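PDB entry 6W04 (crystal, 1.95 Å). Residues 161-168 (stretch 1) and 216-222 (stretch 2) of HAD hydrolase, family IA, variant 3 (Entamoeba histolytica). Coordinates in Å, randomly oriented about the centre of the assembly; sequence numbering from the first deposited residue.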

# COMPACT_ATOMS: atom_id res chain seq x y z
N ILE A 161 -9.47 16.20 4.07
CA ILE A 161 -9.36 14.73 4.14
C ILE A 161 -10.72 14.07 3.99
O ILE A 161 -10.85 13.01 3.38
CB ILE A 161 -8.67 14.29 5.45
CG1 ILE A 161 -8.50 12.76 5.50
CG2 ILE A 161 -9.47 14.74 6.69
CD1 ILE A 161 -7.63 12.20 4.38
N SER A 162 -11.77 14.70 4.53
CA SER A 162 -13.07 14.04 4.54
C SER A 162 -13.76 14.06 3.19
O SER A 162 -14.84 13.49 3.05
CB SER A 162 -13.98 14.66 5.61
OG SER A 162 -14.11 16.06 5.41
N HIS A 163 -13.17 14.70 2.19
CA HIS A 163 -13.66 14.60 0.83
C HIS A 163 -12.68 13.83 -0.05
O HIS A 163 -12.66 13.99 -1.27
CB HIS A 163 -13.95 15.99 0.28
CG HIS A 163 -14.98 16.73 1.08
ND1 HIS A 163 -14.64 17.73 1.96
CD2 HIS A 163 -16.31 16.55 1.20
CE1 HIS A 163 -15.74 18.18 2.56
NE2 HIS A 163 -16.77 17.47 2.11
N CYS A 164 -11.88 12.96 0.57
CA CYS A 164 -10.92 12.12 -0.13
C CYS A 164 -11.40 10.68 -0.16
O CYS A 164 -11.87 10.14 0.84
CB CYS A 164 -9.54 12.17 0.53
SG CYS A 164 -8.65 13.73 0.29
N ILE A 165 -11.26 10.06 -1.33
CA ILE A 165 -11.31 8.61 -1.48
C ILE A 165 -9.92 8.04 -1.23
O ILE A 165 -8.91 8.58 -1.71
CB ILE A 165 -11.82 8.22 -2.88
CG1 ILE A 165 -13.28 8.62 -3.02
CG2 ILE A 165 -11.62 6.73 -3.11
CD1 ILE A 165 -14.26 7.80 -2.15
N VAL A 166 -9.85 6.94 -0.47
CA VAL A 166 -8.64 6.16 -0.28
C VAL A 166 -8.90 4.75 -0.78
O VAL A 166 -9.90 4.13 -0.41
CB VAL A 166 -8.21 6.14 1.20
CG1 VAL A 166 -7.05 5.14 1.39
CG2 VAL A 166 -7.82 7.54 1.64
N PHE A 167 -8.02 4.26 -1.66
CA PHE A 167 -8.00 2.87 -2.10
C PHE A 167 -6.95 2.13 -1.27
O PHE A 167 -5.79 2.56 -1.22
CB PHE A 167 -7.65 2.75 -3.58
CG PHE A 167 -8.76 3.22 -4.51
CD1 PHE A 167 -8.69 4.44 -5.16
CD2 PHE A 167 -9.86 2.40 -4.76
CE1 PHE A 167 -9.69 4.85 -6.05
CE2 PHE A 167 -10.88 2.81 -5.62
CZ PHE A 167 -10.78 4.04 -6.27
N GLU A 168 -7.35 1.04 -0.63
CA GLU A 168 -6.46 0.35 0.30
C GLU A 168 -6.75 -1.14 0.22
O GLU A 168 -7.85 -1.55 -0.16
CB GLU A 168 -6.67 0.86 1.73
CG GLU A 168 -5.69 1.90 2.16
CD GLU A 168 -4.34 1.30 2.48
OE1 GLU A 168 -4.16 0.06 2.30
OE2 GLU A 168 -3.46 2.07 2.94
N GLU A 216 -19.33 6.83 -9.23
CA GLU A 216 -19.49 5.98 -8.06
C GLU A 216 -18.73 6.54 -6.87
O GLU A 216 -19.23 6.53 -5.73
CB GLU A 216 -19.02 4.56 -8.36
CG GLU A 216 -19.89 3.76 -9.34
CD GLU A 216 -19.29 2.40 -9.66
OE1 GLU A 216 -18.65 2.26 -10.72
OE2 GLU A 216 -19.44 1.47 -8.83
N MET A 217 -17.51 7.03 -7.11
CA MET A 217 -16.67 7.55 -6.03
C MET A 217 -17.23 8.85 -5.46
O MET A 217 -17.23 9.05 -4.24
CB MET A 217 -15.24 7.76 -6.54
CG MET A 217 -14.56 6.47 -6.97
SD MET A 217 -13.03 6.67 -7.92
CE MET A 217 -12.12 7.63 -6.74
N VAL A 218 -17.72 9.74 -6.33
CA VAL A 218 -18.32 10.98 -5.86
C VAL A 218 -19.53 10.68 -4.99
O VAL A 218 -19.70 11.27 -3.91
CB VAL A 218 -18.68 11.89 -7.05
CG1 VAL A 218 -19.82 12.82 -6.69
CG2 VAL A 218 -17.45 12.69 -7.50
N ASP A 219 -20.37 9.74 -5.44
CA ASP A 219 -21.59 9.43 -4.70
C ASP A 219 -21.27 8.81 -3.35
O ASP A 219 -21.93 9.12 -2.35
CB ASP A 219 -22.48 8.50 -5.53
CG ASP A 219 -23.24 9.23 -6.63
OD1 ASP A 219 -23.13 8.83 -7.81
OD2 ASP A 219 -23.93 10.23 -6.32
N LEU A 220 -20.27 7.94 -3.30
CA LEU A 220 -19.90 7.32 -2.03
C LEU A 220 -19.56 8.38 -0.98
O LEU A 220 -19.94 8.24 0.19
CB LEU A 220 -18.73 6.36 -2.24
CG LEU A 220 -18.43 5.39 -1.11
CD1 LEU A 220 -19.60 4.44 -0.89
CD2 LEU A 220 -17.15 4.61 -1.40
N ILE A 221 -18.87 9.45 -1.38
CA ILE A 221 -18.55 10.52 -0.43
C ILE A 221 -19.81 11.28 -0.02
O ILE A 221 -20.05 11.51 1.17
CB ILE A 221 -17.50 11.47 -1.04
CG1 ILE A 221 -16.20 10.71 -1.35
CG2 ILE A 221 -17.27 12.67 -0.12
CD1 ILE A 221 -15.20 10.69 -0.22
N LYS A 222 -20.62 11.69 -1.00
CA LYS A 222 -21.85 12.41 -0.69
C LYS A 222 -22.76 11.62 0.24
O LYS A 222 -23.48 12.21 1.06
CB LYS A 222 -22.59 12.76 -1.99

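The contact packs strand 164-168 against helix 216-222 of the same chain. At their closest approach the two axes lie 9.0 Å apart, and their N-to-C directions make an angle of 114°. No hydrogen bond crosses between the stretches. The contact rests on apolar packing, and together the two sides bury 331 Å². Three residues account for most of this: Ile-221, Ile-165 and Met-217.

Ile-221 is the most heavily covered, with 91 Å². Its CA-to-CB bond points toward the other stretch, and chi1 and chi2 are both m. The side chain lies against the start of the strand and the residues just before it. Its CD1 is 3.5 Å from Cys-164 O and 4.0 Å from His-163 C, so the methyl packs against main chain here. Cys-164 itself directs CB away from the helix and offers its backbone instead. The CG2 methyl of Ile-221 lies 4.2 Å from His-163 CD2, approaching the ring obliquely. The same methyl is 4.1 Å from Ser-162 O.

Ile-165 is the main residue on the strand side, with 86 Å² covered. It is buried, and its CB points toward the helix. Its neighbours Cys-164 and Val-166 point theirs away, in keeping with the usual alternation along a strand. The side chain of Ile-165 reaches three helix residues. Its CD1 is 3.6 Å from Ile-221 CG1, and this is the tightest apolar side-chain pair in the contact. The same CD1 lies 4.4 Å from Leu-220 CD2, a looser approach. Its CG2 is 3.8 Å from Met-217 CE. Ile-165 thus packs against Met-217 and Ile-221, residues about one helical turn apart.

Met-217 has 67 Å² covered. Its CB also points toward the strand, and its chi angles are m, t and p. The spacing of four residues places Met-217 and Ile-221 on the same side of the helix. A weak backbone hydrogen bond joins them, from Ile-221 N to Met-217 O at 3.3 Å. The CE methyl of Met-217 serves two strand residues: besides Ile-165, it packs 3.8 Å from Phe-167 CE1. The CB of Phe-167 points sideways, but the end of its side chain comes nearer to the helix. The sulfur SD of Met-217 is 5.1 Å from the centroid of the Phe-167 ring, 79° off the ring normal. It therefore sits at the edge of the ring, while the methyl approaches obliquely.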